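Local coordinates for protein adenine phosphoribosyltransferase (Leishmania donovani, PDB 1QB8) that probably catalyses the magnesium-dependent transfer of phosphoribosyl from 5-phospho-alpha-D-ribose 1-diphosphate to adenine, releasing AMP and diphosphate in purine salvage, at residues G77-G82 and L99-D104; V142-V147 and E170-L175; L148-T153 and P178-A183; Y26-P31 and V38-D43. One frame throughout, in Å; residues are numbered along the deposited sequence.

Contact 1 of 4, residues G77-G82 and L99-D104. With AMP (adenosine monophosphate), chain C.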
# COMPACT_ATOMS: atom_id res chain seq x y z
N GLY A 77 -0.96 -0.40 9.34
CA GLY A 77 0.06 -0.82 8.39
C GLY A 77 1.07 0.26 8.13
O GLY A 77 0.73 1.44 8.07
N PHE A 78 2.32 -0.15 7.91
CA PHE A 78 3.42 0.78 7.67
C PHE A 78 3.59 1.11 6.19
O PHE A 78 3.53 0.23 5.33
CB PHE A 78 4.73 0.19 8.23
CG PHE A 78 4.68 -0.15 9.72
CD1 PHE A 78 3.58 0.19 10.51
CD2 PHE A 78 5.75 -0.80 10.32
CE1 PHE A 78 3.55 -0.12 11.87
CE2 PHE A 78 5.74 -1.12 11.68
CZ PHE A 78 4.63 -0.78 12.46
N ASP A 79 3.80 2.40 5.90
CA ASP A 79 4.01 2.91 4.54
C ASP A 79 5.34 2.37 3.98
O ASP A 79 6.38 2.56 4.61
CB ASP A 79 4.05 4.44 4.61
CG ASP A 79 4.00 5.13 3.25
OD1 ASP A 79 4.14 4.48 2.21
OD2 ASP A 79 3.81 6.36 3.23
N ALA A 80 5.33 1.67 2.84
CA ALA A 80 4.16 1.42 2.02
C ALA A 80 3.84 -0.07 1.92
O ALA A 80 2.73 -0.45 1.55
CB ALA A 80 4.40 1.96 0.61
N ARG A 81 4.81 -0.92 2.23
CA ARG A 81 4.60 -2.35 2.08
C ARG A 81 3.60 -2.97 3.04
O ARG A 81 3.03 -4.02 2.75
CB ARG A 81 5.95 -3.07 2.03
CG ARG A 81 6.79 -2.52 0.87
CD ARG A 81 7.96 -3.39 0.53
NE ARG A 81 9.11 -3.18 1.42
CZ ARG A 81 10.20 -2.53 1.04
NH1 ARG A 81 11.22 -2.37 1.87
NH2 ARG A 81 10.25 -2.02 -0.17
N GLY A 82 3.35 -2.29 4.15
CA GLY A 82 2.35 -2.75 5.10
C GLY A 82 0.96 -2.52 4.52
O GLY A 82 -0.01 -3.19 4.89
N LEU A 99 -3.21 4.23 8.60
CA LEU A 99 -1.94 4.39 7.89
C LEU A 99 -0.83 5.09 8.68
O LEU A 99 -1.03 6.18 9.21
CB LEU A 99 -2.15 5.17 6.58
CG LEU A 99 -2.85 4.56 5.36
CD1 LEU A 99 -4.28 4.15 5.66
CD2 LEU A 99 -2.84 5.58 4.23
N MET A 100 0.34 4.46 8.77
CA MET A 100 1.49 5.08 9.43
C MET A 100 2.41 5.57 8.31
O MET A 100 2.94 4.77 7.54
CB MET A 100 2.24 4.12 10.36
CG MET A 100 3.32 4.83 11.19
SD MET A 100 4.19 3.80 12.40
CE MET A 100 5.45 3.10 11.40
N ARG A 101 2.55 6.88 8.20
CA ARG A 101 3.36 7.49 7.15
C ARG A 101 4.10 8.71 7.67
O ARG A 101 3.85 9.18 8.78
CB ARG A 101 2.46 7.96 6.01
CG ARG A 101 1.22 7.11 5.73
CD ARG A 101 0.54 7.55 4.44
NE ARG A 101 1.44 7.36 3.30
CZ ARG A 101 1.15 7.67 2.04
NH1 ARG A 101 2.05 7.44 1.09
NH2 ARG A 101 -0.02 8.22 1.73
N LYS A 102 5.01 9.25 6.86
CA LYS A 102 5.72 10.45 7.25
C LYS A 102 4.68 11.57 7.23
O LYS A 102 3.67 11.48 6.54
CB LYS A 102 6.84 10.78 6.27
CG LYS A 102 8.06 9.87 6.35
CD LYS A 102 9.16 10.38 5.43
CE LYS A 102 10.26 9.34 5.21
NZ LYS A 102 10.84 8.85 6.50
N ALA A 103 4.95 12.63 7.99
CA ALA A 103 4.05 13.78 8.07
C ALA A 103 3.75 14.38 6.71
O ALA A 103 2.62 14.79 6.44
CB ALA A 103 4.64 14.84 8.99
N ASP A 104 4.74 14.40 5.82
CA ASP A 104 4.52 14.98 4.51
C ASP A 104 3.67 14.11 3.58
O ASP A 104 3.52 14.42 2.40
CB ASP A 104 5.85 15.40 3.85
CG ASP A 104 6.75 14.23 3.50
OD1 ASP A 104 7.89 14.49 3.06
OD2 ASP A 104 6.36 13.06 3.66
P AMP C . 13.39 -1.59 9.93
O1P AMP C . 12.83 -0.30 10.40
O2P AMP C . 12.93 -2.84 10.58
O3P AMP C . 14.98 -1.52 9.99
O5' AMP C . 13.15 -1.73 8.44
C5' AMP C . 12.48 -0.62 7.63
C4' AMP C . 11.81 -1.15 6.38
O4' AMP C . 12.83 -1.34 5.40
C3' AMP C . 11.10 -2.53 6.56
O3' AMP C . 9.69 -2.43 6.64
C2' AMP C . 11.37 -3.33 5.33
O2' AMP C . 10.39 -2.96 4.36
C1' AMP C . 12.73 -2.68 5.02
N9 AMP C . 13.91 -3.47 4.81
C8 AMP C . 14.98 -3.63 5.65
N7 AMP C . 15.73 -4.64 5.31
C5 AMP C . 15.15 -5.20 4.17
C6 AMP C . 15.47 -6.28 3.33
N6 AMP C . 16.56 -7.06 3.53
N1 AMP C . 14.63 -6.51 2.29
C2 AMP C . 13.56 -5.74 2.10
N3 AMP C . 13.14 -4.69 2.81
C4 AMP C . 13.99 -4.44 3.87
O HOH W 1 5.81 7.59 4.60
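Asp79 and Arg101 form a salt bridge in which two of the guanidinium nitrogens, NE and NH1, go to the same carboxylate oxygen. Arg101 NE donates to Asp79 OD2 at 2.6 Å and NH1 to the same OD2 at 3.0 Å. That oxygen lies in the guanidinium plane, and the grip is side-on rather than the two-oxygen fork. The two planes are 58° apart. NE comes from well above the carboxylate plane; NH1, on the syn side but tilted out of plane, comes from the same face. With CG anti to the backbone N (chi1 -170°), the Asp79 carboxylate is carried out toward the neighbouring segment. OD2 also accepts from a water, which in turn takes the N-H of Lys102, so three donors converge on one oxygen.

The backbones of the two strands pair in parallel register: Met100 N donates to Gly77 O at 3.1 Å, and Asp79 N to Met100 O at 3.0 Å. On the sheet face that carries Phe78 and Met100, the methyl CE sits over the Phe78 ring, 3.7 Å from its centroid and 15° off the normal, while SD stands obliquely in a Met-aromatic contact.

Arg81 NH1 donates to AMP O2' at 2.7 Å, and its NE pairs with Asp146. Strands 74-78 and 97-100, joined through helix 86-93, make a parallel beta-alpha-beta crossover; the loop after strand 74-78, with a cis peptide before Ala80, is placed as in the pyrophosphate-binding loop of type I phosphoribosyltransferases.

Contact 2 of 4, residues V142-V147 and E170-L175. With AMP (adenosine monophosphate), chain C.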
# COMPACT_ATOMS: atom_id res chain seq x y z
N VAL A 142 -3.21 -4.13 15.75
CA VAL A 142 -2.29 -5.07 15.16
C VAL A 142 -1.40 -4.24 14.22
O VAL A 142 -1.92 -3.51 13.36
CB VAL A 142 -3.02 -6.14 14.34
CG1 VAL A 142 -2.02 -7.04 13.61
CG2 VAL A 142 -3.90 -6.98 15.24
N LEU A 143 -0.09 -4.29 14.43
CA LEU A 143 0.86 -3.56 13.59
C LEU A 143 1.34 -4.51 12.50
O LEU A 143 1.63 -5.68 12.79
CB LEU A 143 2.06 -3.08 14.41
CG LEU A 143 1.95 -1.80 15.24
CD1 LEU A 143 0.76 -1.86 16.15
CD2 LEU A 143 3.21 -1.62 16.05
N ILE A 144 1.45 -4.03 11.26
CA ILE A 144 1.88 -4.88 10.15
C ILE A 144 2.78 -4.22 9.11
O ILE A 144 2.58 -3.06 8.74
CB ILE A 144 0.66 -5.55 9.45
CG1 ILE A 144 1.11 -6.66 8.51
CG2 ILE A 144 -0.14 -4.52 8.69
CD1 ILE A 144 -0.02 -7.51 7.96
N ASP A 145 3.77 -4.97 8.64
CA ASP A 145 4.72 -4.53 7.62
C ASP A 145 5.25 -5.81 6.96
O ASP A 145 5.01 -6.91 7.47
CB ASP A 145 5.87 -3.77 8.26
CG ASP A 145 6.61 -2.88 7.27
OD1 ASP A 145 7.51 -2.15 7.71
OD2 ASP A 145 6.28 -2.87 6.07
N ASP A 146 5.96 -5.69 5.84
CA ASP A 146 6.48 -6.88 5.17
C ASP A 146 7.72 -7.49 5.81
O ASP A 146 7.75 -8.69 6.10
CB ASP A 146 6.69 -6.65 3.67
CG ASP A 146 7.86 -5.73 3.37
OD1 ASP A 146 8.49 -5.93 2.30
OD2 ASP A 146 8.13 -4.81 4.17
N VAL A 147 8.73 -6.67 6.09
CA VAL A 147 9.98 -7.15 6.67
C VAL A 147 10.36 -6.47 7.97
O VAL A 147 10.34 -5.24 8.07
CB VAL A 147 11.17 -6.98 5.68
CG1 VAL A 147 12.46 -7.47 6.32
CG2 VAL A 147 10.91 -7.73 4.39
N GLU A 170 0.12 -7.13 18.69
CA GLU A 170 1.37 -7.73 18.25
C GLU A 170 1.86 -7.03 17.00
O GLU A 170 1.12 -6.29 16.34
CB GLU A 170 1.18 -9.22 17.95
CG GLU A 170 0.22 -9.51 16.82
CD GLU A 170 -0.31 -10.92 16.84
OE1 GLU A 170 -0.16 -11.61 17.87
OE2 GLU A 170 -0.90 -11.35 15.83
N MET A 171 3.15 -7.21 16.71
CA MET A 171 3.76 -6.66 15.52
C MET A 171 3.89 -7.86 14.62
O MET A 171 4.47 -8.88 15.02
CB MET A 171 5.15 -6.09 15.84
CG MET A 171 6.04 -5.78 14.63
SD MET A 171 5.47 -4.44 13.58
CE MET A 171 6.13 -4.94 11.97
N VAL A 172 3.28 -7.80 13.44
CA VAL A 172 3.38 -8.92 12.52
C VAL A 172 4.16 -8.54 11.27
O VAL A 172 4.05 -7.43 10.76
CB VAL A 172 1.98 -9.51 12.18
CG1 VAL A 172 1.00 -8.43 11.83
CG2 VAL A 172 2.08 -10.51 11.03
N SER A 173 5.03 -9.45 10.84
CA SER A 173 5.83 -9.22 9.65
C SER A 173 5.82 -10.48 8.81
O SER A 173 5.71 -11.58 9.34
CB SER A 173 7.27 -8.87 10.03
OG SER A 173 7.90 -9.93 10.73
N ILE A 174 5.85 -10.32 7.50
CA ILE A 174 5.87 -11.47 6.61
C ILE A 174 7.22 -12.16 6.79
O ILE A 174 7.29 -13.38 6.97
CB ILE A 174 5.70 -11.06 5.12
CG1 ILE A 174 4.38 -10.30 4.93
CG2 ILE A 174 5.74 -12.29 4.23
CD1 ILE A 174 3.13 -11.06 5.37
N LEU A 175 8.29 -11.37 6.79
CA LEU A 175 9.64 -11.87 6.94
C LEU A 175 10.39 -11.15 8.05
O LEU A 175 10.26 -9.93 8.21
CB LEU A 175 10.41 -11.66 5.63
CG LEU A 175 11.85 -12.18 5.63
CD1 LEU A 175 11.84 -13.68 5.40
CD2 LEU A 175 12.65 -11.50 4.54
P AMP C . 13.39 -1.59 9.93
O1P AMP C . 12.83 -0.30 10.40
O2P AMP C . 12.93 -2.84 10.58
O3P AMP C . 14.98 -1.52 9.99
O5' AMP C . 13.15 -1.73 8.44
C5' AMP C . 12.48 -0.62 7.63
C4' AMP C . 11.81 -1.15 6.38
O4' AMP C . 12.83 -1.34 5.40
C3' AMP C . 11.10 -2.53 6.56
O3' AMP C . 9.69 -2.43 6.64
C2' AMP C . 11.37 -3.33 5.33
O2' AMP C . 10.39 -2.96 4.36
C1' AMP C . 12.73 -2.68 5.02
N9 AMP C . 13.91 -3.47 4.81
C8 AMP C . 14.98 -3.63 5.65
N7 AMP C . 15.73 -4.64 5.31
C5 AMP C . 15.15 -5.20 4.17
C6 AMP C . 15.47 -6.28 3.33
N6 AMP C . 16.56 -7.06 3.53
N1 AMP C . 14.63 -6.51 2.29
C2 AMP C . 13.56 -5.74 2.10
N3 AMP C . 13.14 -4.69 2.81
C4 AMP C . 13.99 -4.44 3.87
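Glu170 meets strand 142-145 through its backbone, its O accepting from Leu143 N at 3.0 Å with an N-H...O angle of 165°; its carboxylate turns instead to Arg64 and Tyr65. Met171 lies on the other face of the sheet. Its chain bends at chi2 (67°), which brings SD to 3.8 Å from Leu143 CB and CE to 3.9 Å from Asp145 CB.

Val172 N returns a bond to Leu143 O at 2.8 Å, and Val172 O accepts from Asp145 N. Its CG1, placed between the backbone N and carbonyl carbon (chi1 47°), packs beside Ile144 CB and against Val142 CG1. At Ser173 the CA-H points to Asp145 O.

Ile174 marks a corner, as Asp146 does in the partner segment, and its N gives only a weak bond to Asp146 O. Leu175 N makes the firm bond to that oxygen, at 2.8 Å, and its O receives the CA-H of Val147. Asp145 OD1 lies 2.4 Å from AMP O3', and Asp146 OD2 lies 2.9 Å from AMP O2'. Two consecutive acids, at the C-terminal side of a parallel strand and facing the ribose hydroxyls, are characteristic of the type I phosphoribosyltransferase active site.

Contact 3 of 4, residues L148-T153 and P178-A183. With AMP (adenosine monophosphate), chain C.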
# COMPACT_ATOMS: atom_id res chain seq x y z
N LEU A 148 10.67 -7.27 8.99
CA LEU A 148 11.12 -6.73 10.28
C LEU A 148 12.64 -6.88 10.22
O LEU A 148 13.15 -7.99 10.15
CB LEU A 148 10.57 -7.54 11.46
CG LEU A 148 11.06 -7.08 12.85
CD1 LEU A 148 10.38 -5.78 13.26
CD2 LEU A 148 10.78 -8.15 13.89
N ALA A 149 13.34 -5.75 10.18
CA ALA A 149 14.80 -5.74 10.12
C ALA A 149 15.41 -5.20 11.42
O ALA A 149 15.63 -5.97 12.35
CB ALA A 149 15.26 -4.92 8.91
N THR A 150 15.68 -3.90 11.49
CA THR A 150 16.26 -3.31 12.70
C THR A 150 15.18 -2.98 13.73
O THR A 150 15.48 -2.78 14.91
CB THR A 150 17.06 -2.02 12.41
OG1 THR A 150 16.17 -0.97 12.04
CG2 THR A 150 18.08 -2.26 11.30
N GLY A 151 13.93 -2.88 13.27
CA GLY A 151 12.82 -2.58 14.18
C GLY A 151 12.52 -1.11 14.41
O GLY A 151 11.63 -0.79 15.20
N GLY A 152 13.23 -0.23 13.72
CA GLY A 152 13.02 1.20 13.87
C GLY A 152 11.60 1.64 13.56
O GLY A 152 11.04 2.49 14.26
N THR A 153 11.01 1.06 12.53
CA THR A 153 9.65 1.40 12.13
C THR A 153 8.65 0.83 13.13
O THR A 153 7.67 1.50 13.48
CB THR A 153 9.34 0.84 10.75
OG1 THR A 153 10.50 0.96 9.93
CG2 THR A 153 8.21 1.61 10.12
N PRO A 178 16.15 -12.14 11.94
CA PRO A 178 16.60 -12.40 13.32
C PRO A 178 18.03 -11.99 13.69
O PRO A 178 18.33 -11.76 14.87
CB PRO A 178 16.36 -13.90 13.48
CG PRO A 178 16.47 -14.42 12.08
CD PRO A 178 15.70 -13.39 11.31
N PHE A 179 18.89 -11.85 12.69
CA PHE A 179 20.28 -11.45 12.92
C PHE A 179 20.37 -10.01 13.42
O PHE A 179 21.28 -9.68 14.17
CB PHE A 179 21.09 -11.59 11.63
CG PHE A 179 22.52 -11.13 11.76
CD1 PHE A 179 23.44 -11.87 12.49
CD2 PHE A 179 22.95 -9.97 11.11
CE1 PHE A 179 24.77 -11.47 12.58
CE2 PHE A 179 24.28 -9.55 11.19
CZ PHE A 179 25.20 -10.31 11.93
N LEU A 180 19.45 -9.16 12.99
CA LEU A 180 19.45 -7.76 13.41
C LEU A 180 18.83 -7.52 14.79
O LEU A 180 18.76 -6.38 15.27
CB LEU A 180 18.78 -6.90 12.33
CG LEU A 180 19.54 -6.88 11.00
CD1 LEU A 180 18.66 -6.35 9.87
CD2 LEU A 180 20.81 -6.03 11.14
N LYS A 181 18.38 -8.60 15.43
CA LYS A 181 17.81 -8.60 16.78
C LYS A 181 16.80 -7.52 17.19
O LYS A 181 16.84 -7.03 18.32
CB LYS A 181 18.94 -8.70 17.81
CG LYS A 181 19.10 -10.10 18.39
CD LYS A 181 20.55 -10.46 18.66
CE LYS A 181 21.25 -10.86 17.38
NZ LYS A 181 22.66 -11.29 17.60
N ALA A 182 15.86 -7.22 16.30
CA ALA A 182 14.82 -6.21 16.54
C ALA A 182 13.97 -6.50 17.78
O ALA A 182 13.80 -5.63 18.63
CB ALA A 182 13.93 -6.08 15.32
N ALA A 183 13.42 -7.71 17.86
CA ALA A 183 12.59 -8.10 19.00
C ALA A 183 13.38 -7.97 20.30
O ALA A 183 12.88 -7.39 21.27
CB ALA A 183 12.06 -9.53 18.83
P AMP C . 13.39 -1.59 9.93
O1P AMP C . 12.83 -0.30 10.40
O2P AMP C . 12.93 -2.84 10.58
O3P AMP C . 14.98 -1.52 9.99
O5' AMP C . 13.15 -1.73 8.44
C5' AMP C . 12.48 -0.62 7.63
C4' AMP C . 11.81 -1.15 6.38
O4' AMP C . 12.83 -1.34 5.40
C3' AMP C . 11.10 -2.53 6.56
O3' AMP C . 9.69 -2.43 6.64
C2' AMP C . 11.37 -3.33 5.33
O2' AMP C . 10.39 -2.96 4.36
C1' AMP C . 12.73 -2.68 5.02
N9 AMP C . 13.91 -3.47 4.81
C8 AMP C . 14.98 -3.63 5.65
N7 AMP C . 15.73 -4.64 5.31
C5 AMP C . 15.15 -5.20 4.17
C6 AMP C . 15.47 -6.28 3.33
N6 AMP C . 16.56 -7.06 3.53
N1 AMP C . 14.63 -6.51 2.29
C2 AMP C . 13.56 -5.74 2.10
N3 AMP C . 13.14 -4.69 2.81
C4 AMP C . 13.99 -4.44 3.87
O HOH W 2 15.45 -8.40 13.45
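Ala182 CB fits against the backbone of the 148-153 loop, 3.4 Å from Ala149 O and 3.7 Å from Thr150 O, and against Leu148, whose CG is 3.9 Å from it. This loop is the 5'-phosphate-binding loop of the type I phosphoribosyltransferases, running from strand 147-148 into helix 152-163. Gly151 holds the N-cap position with a positive phi (88°) and passes close to the Ala182 methyl, Gly151 N lying 3.8 Å from Ala182 CB.

Leu180 covers the loop from the 3-10 turn 178-180. Its CB lies 3.3 Å from Ala149 O, and its CD1 reaches the Ala149 methyl at 3.8 Å. The torsion with CG anti to the carbonyl carbon (chi1 -65°) lets the branch extend along Ala149 toward Thr150. Direct contact between the segments is thus apolar or carbon to carbonyl; the polar link is a water that donates to Ala149 O and accepts from Ala182 N.

On the phosphate, O2P accepts from the N-H groups of Ala149 and Gly151, and O3P from Thr150 N. Thr150 OG1 also approaches O3P, more closely than an ordinary hydrogen bond, so the exact length is doubtful. Helix 152-163 begins facing the phosphate, and the helix dipole would probably help to stabilise the charge. There O1P receives two bonds from one residue, Thr153 N at 3.1 Å and Thr153 OG1 at 2.7 Å.

Contact 4 of 4, residues Y26-P31 and V38-D43. With AMP (adenosine monophosphate), chain C.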
# COMPACT_ATOMS: atom_id res chain seq x y z
N TYR A 26 9.22 -16.46 -2.30
CA TYR A 26 10.15 -15.36 -2.06
C TYR A 26 11.38 -15.30 -2.96
O TYR A 26 12.00 -16.32 -3.28
CB TYR A 26 10.58 -15.32 -0.59
CG TYR A 26 10.12 -14.09 0.18
CD1 TYR A 26 9.41 -14.21 1.37
CD2 TYR A 26 10.38 -12.80 -0.30
CE1 TYR A 26 8.97 -13.09 2.07
CE2 TYR A 26 9.94 -11.67 0.40
CZ TYR A 26 9.24 -11.82 1.58
OH TYR A 26 8.78 -10.72 2.27
N ARG A 27 11.71 -14.08 -3.37
CA ARG A 27 12.87 -13.81 -4.20
C ARG A 27 13.63 -12.65 -3.58
O ARG A 27 13.03 -11.66 -3.17
CB ARG A 27 12.45 -13.44 -5.62
CG ARG A 27 11.91 -14.61 -6.44
CD ARG A 27 12.99 -15.65 -6.70
NE ARG A 27 12.49 -16.79 -7.45
CZ ARG A 27 11.75 -17.78 -6.94
NH1 ARG A 27 11.35 -18.77 -7.72
NH2 ARG A 27 11.43 -17.78 -5.65
N TRP A 28 14.95 -12.80 -3.46
CA TRP A 28 15.78 -11.73 -2.90
C TRP A 28 16.79 -11.25 -3.95
O TRP A 28 17.10 -11.98 -4.89
CB TRP A 28 16.49 -12.18 -1.60
CG TRP A 28 17.45 -13.34 -1.75
CD1 TRP A 28 17.20 -14.66 -1.48
CD2 TRP A 28 18.83 -13.28 -2.16
NE1 TRP A 28 18.32 -15.41 -1.69
CE2 TRP A 28 19.34 -14.59 -2.11
CE3 TRP A 28 19.68 -12.24 -2.56
CZ2 TRP A 28 20.66 -14.90 -2.45
CZ3 TRP A 28 21.00 -12.54 -2.90
CH2 TRP A 28 21.47 -13.86 -2.85
N TYR A 29 17.28 -10.02 -3.78
CA TYR A 29 18.22 -9.42 -4.74
C TYR A 29 19.43 -8.77 -4.07
O TYR A 29 19.30 -8.17 -3.00
CB TYR A 29 17.50 -8.36 -5.59
CG TYR A 29 16.36 -8.88 -6.42
CD1 TYR A 29 16.54 -9.24 -7.76
CD2 TYR A 29 15.10 -9.08 -5.84
CE1 TYR A 29 15.49 -9.78 -8.50
CE2 TYR A 29 14.05 -9.62 -6.57
CZ TYR A 29 14.25 -9.97 -7.89
OH TYR A 29 13.22 -10.55 -8.58
N SER A 30 20.58 -8.87 -4.72
CA SER A 30 21.81 -8.27 -4.20
C SER A 30 21.81 -6.81 -4.64
O SER A 30 21.00 -6.41 -5.48
CB SER A 30 23.05 -9.02 -4.73
OG SER A 30 23.16 -8.93 -6.14
N PRO A 31 22.71 -5.98 -4.09
CA PRO A 31 22.81 -4.55 -4.41
C PRO A 31 22.71 -4.08 -5.87
O PRO A 31 22.03 -3.09 -6.13
CB PRO A 31 24.13 -4.15 -3.76
CG PRO A 31 24.12 -4.98 -2.52
CD PRO A 31 23.72 -6.34 -3.06
N VAL A 38 21.92 -3.72 1.08
CA VAL A 38 21.92 -4.80 2.05
C VAL A 38 22.30 -6.02 1.21
O VAL A 38 22.10 -6.02 -0.01
CB VAL A 38 20.53 -5.04 2.70
CG1 VAL A 38 20.16 -3.87 3.61
CG2 VAL A 38 19.47 -5.23 1.64
N PRO A 39 22.86 -7.06 1.84
CA PRO A 39 23.25 -8.26 1.10
C PRO A 39 22.11 -8.93 0.32
O PRO A 39 22.28 -9.35 -0.82
CB PRO A 39 23.79 -9.18 2.20
CG PRO A 39 24.35 -8.20 3.18
CD PRO A 39 23.26 -7.16 3.25
N ARG A 40 20.93 -9.02 0.93
CA ARG A 40 19.80 -9.65 0.28
C ARG A 40 18.52 -8.86 0.52
O ARG A 40 18.00 -8.82 1.63
CB ARG A 40 19.63 -11.08 0.81
CG ARG A 40 20.91 -11.91 0.73
CD ARG A 40 20.66 -13.39 0.95
NE ARG A 40 19.90 -13.63 2.17
CZ ARG A 40 19.49 -14.83 2.56
NH1 ARG A 40 18.80 -14.95 3.69
NH2 ARG A 40 19.78 -15.91 1.83
N PHE A 41 18.03 -8.21 -0.54
CA PHE A 41 16.79 -7.42 -0.46
C PHE A 41 15.60 -8.32 -0.78
O PHE A 41 15.48 -8.82 -1.90
CB PHE A 41 16.84 -6.22 -1.42
CG PHE A 41 15.62 -5.33 -1.37
CD1 PHE A 41 15.59 -4.22 -0.53
CD2 PHE A 41 14.51 -5.58 -2.17
CE1 PHE A 41 14.47 -3.37 -0.50
CE2 PHE A 41 13.39 -4.74 -2.15
CZ PHE A 41 13.37 -3.64 -1.32
N ALA A 42 14.73 -8.54 0.21
CA ALA A 42 13.55 -9.38 0.01
C ALA A 42 12.48 -8.58 -0.73
O ALA A 42 11.92 -7.61 -0.18
CB ALA A 42 13.03 -9.87 1.35
N ASP A 43 12.22 -8.97 -1.97
CA ASP A 43 11.25 -8.29 -2.82
C ASP A 43 9.80 -8.69 -2.51
O ASP A 43 9.40 -9.84 -2.72
CB ASP A 43 11.60 -8.56 -4.29
CG ASP A 43 10.71 -7.84 -5.27
OD1 ASP A 43 10.01 -6.88 -4.89
OD2 ASP A 43 10.71 -8.25 -6.44
P AMP C . 13.39 -1.59 9.93
O1P AMP C . 12.83 -0.30 10.40
O2P AMP C . 12.93 -2.84 10.58
O3P AMP C . 14.98 -1.52 9.99
O5' AMP C . 13.15 -1.73 8.44
C5' AMP C . 12.48 -0.62 7.63
C4' AMP C . 11.81 -1.15 6.38
O4' AMP C . 12.83 -1.34 5.40
C3' AMP C . 11.10 -2.53 6.56
O3' AMP C . 9.69 -2.43 6.64
C2' AMP C . 11.37 -3.33 5.33
O2' AMP C . 10.39 -2.96 4.36
C1' AMP C . 12.73 -2.68 5.02
N9 AMP C . 13.91 -3.47 4.81
C8 AMP C . 14.98 -3.63 5.65
N7 AMP C . 15.73 -4.64 5.31
C5 AMP C . 15.15 -5.20 4.17
C6 AMP C . 15.47 -6.28 3.33
N6 AMP C . 16.56 -7.06 3.53
N1 AMP C . 14.63 -6.51 2.29
C2 AMP C . 13.56 -5.74 2.10
N3 AMP C . 13.14 -4.69 2.81
C4 AMP C . 13.99 -4.44 3.87
O HOH W 3 9.22 -8.32 1.28
O HOH W 4 10.91 -10.77 -7.47
O HOH W 5 20.31 -5.88 -2.07
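The Trp28 indole carries the Arg40 side chain over one face: CD lies above the six-membered ring, 3.5 Å from its centroid and 10° off the normal, as a CH-pi contact. Farther out, CZ stands 4.6 Å from the centroid of the five-membered ring, a cation-pi approach, although guanidinium and ring planes are 45° apart. A bend at chi3 (-52°) swings the guanidinium across the pyrrole side, where NH2 finds Leu208 O, while Trp28 NE1 donates to Thr209 O, both partners outside the hairpin. The Phe41 ring has AMP C2 over one face, offset toward the rim, and the Tyr29 ring receives Asp43 CB at its edge, 3.5 Å from CE2. Tyr26 CE2 packs 3.7 Å from Ala42 CB, and its OH donates to a water that in turn donates to Ala42 O.

These residues lie on or beside the antiparallel beta hairpin of strands 28-29 and 41-42, which forms the adenine side of the nucleotide site. Tyr29 and Phe41 are its hydrogen-bonded pair, Phe41 N to Tyr29 O at 2.8 Å and Tyr29 N to Phe41 O at 2.9 Å. Trp28 and Ala42 are the non-hydrogen-bonded pair, and Asp43 N also donates to Arg27 O.

The base is read by the backbone: Ala42 N donates to AMP N1 at 2.9 Å, and AMP N6 donates to Arg40 O at 3.0 Å, matching adenine's N1 and amino group. Asp43 OD1 caps the backbone N of Ser45, at the start of helix 45-48, and OD2 accepts from a water also bound to Tyr29 OH. Across the dimer interface, Ala107 of the second subunit packs on Phe41 and Asp43.

From the N terminus, contact 4 comes first, closing the short loop of the hairpin 28-29/41-42. Contact 1 follows in series, closing the crossover from strand 74-78 through helix 86-93 to strand 97-100, outermost in the sheet within this chain. Contacts 2 and 3 then cross: 142-147 runs into 148-153 before 170-175 and 178-183 return beside them, so the central strands and phosphate loop are tied by interleaved closures. Strand 74-78 joins contacts 1 and 2 in one sheet, reinforced by Arg81 with Asp146. Met100 and Phe78 touch Thr153 of contact 3, and Leu175 packs on Ala42 of contact 4. All four reach AMP.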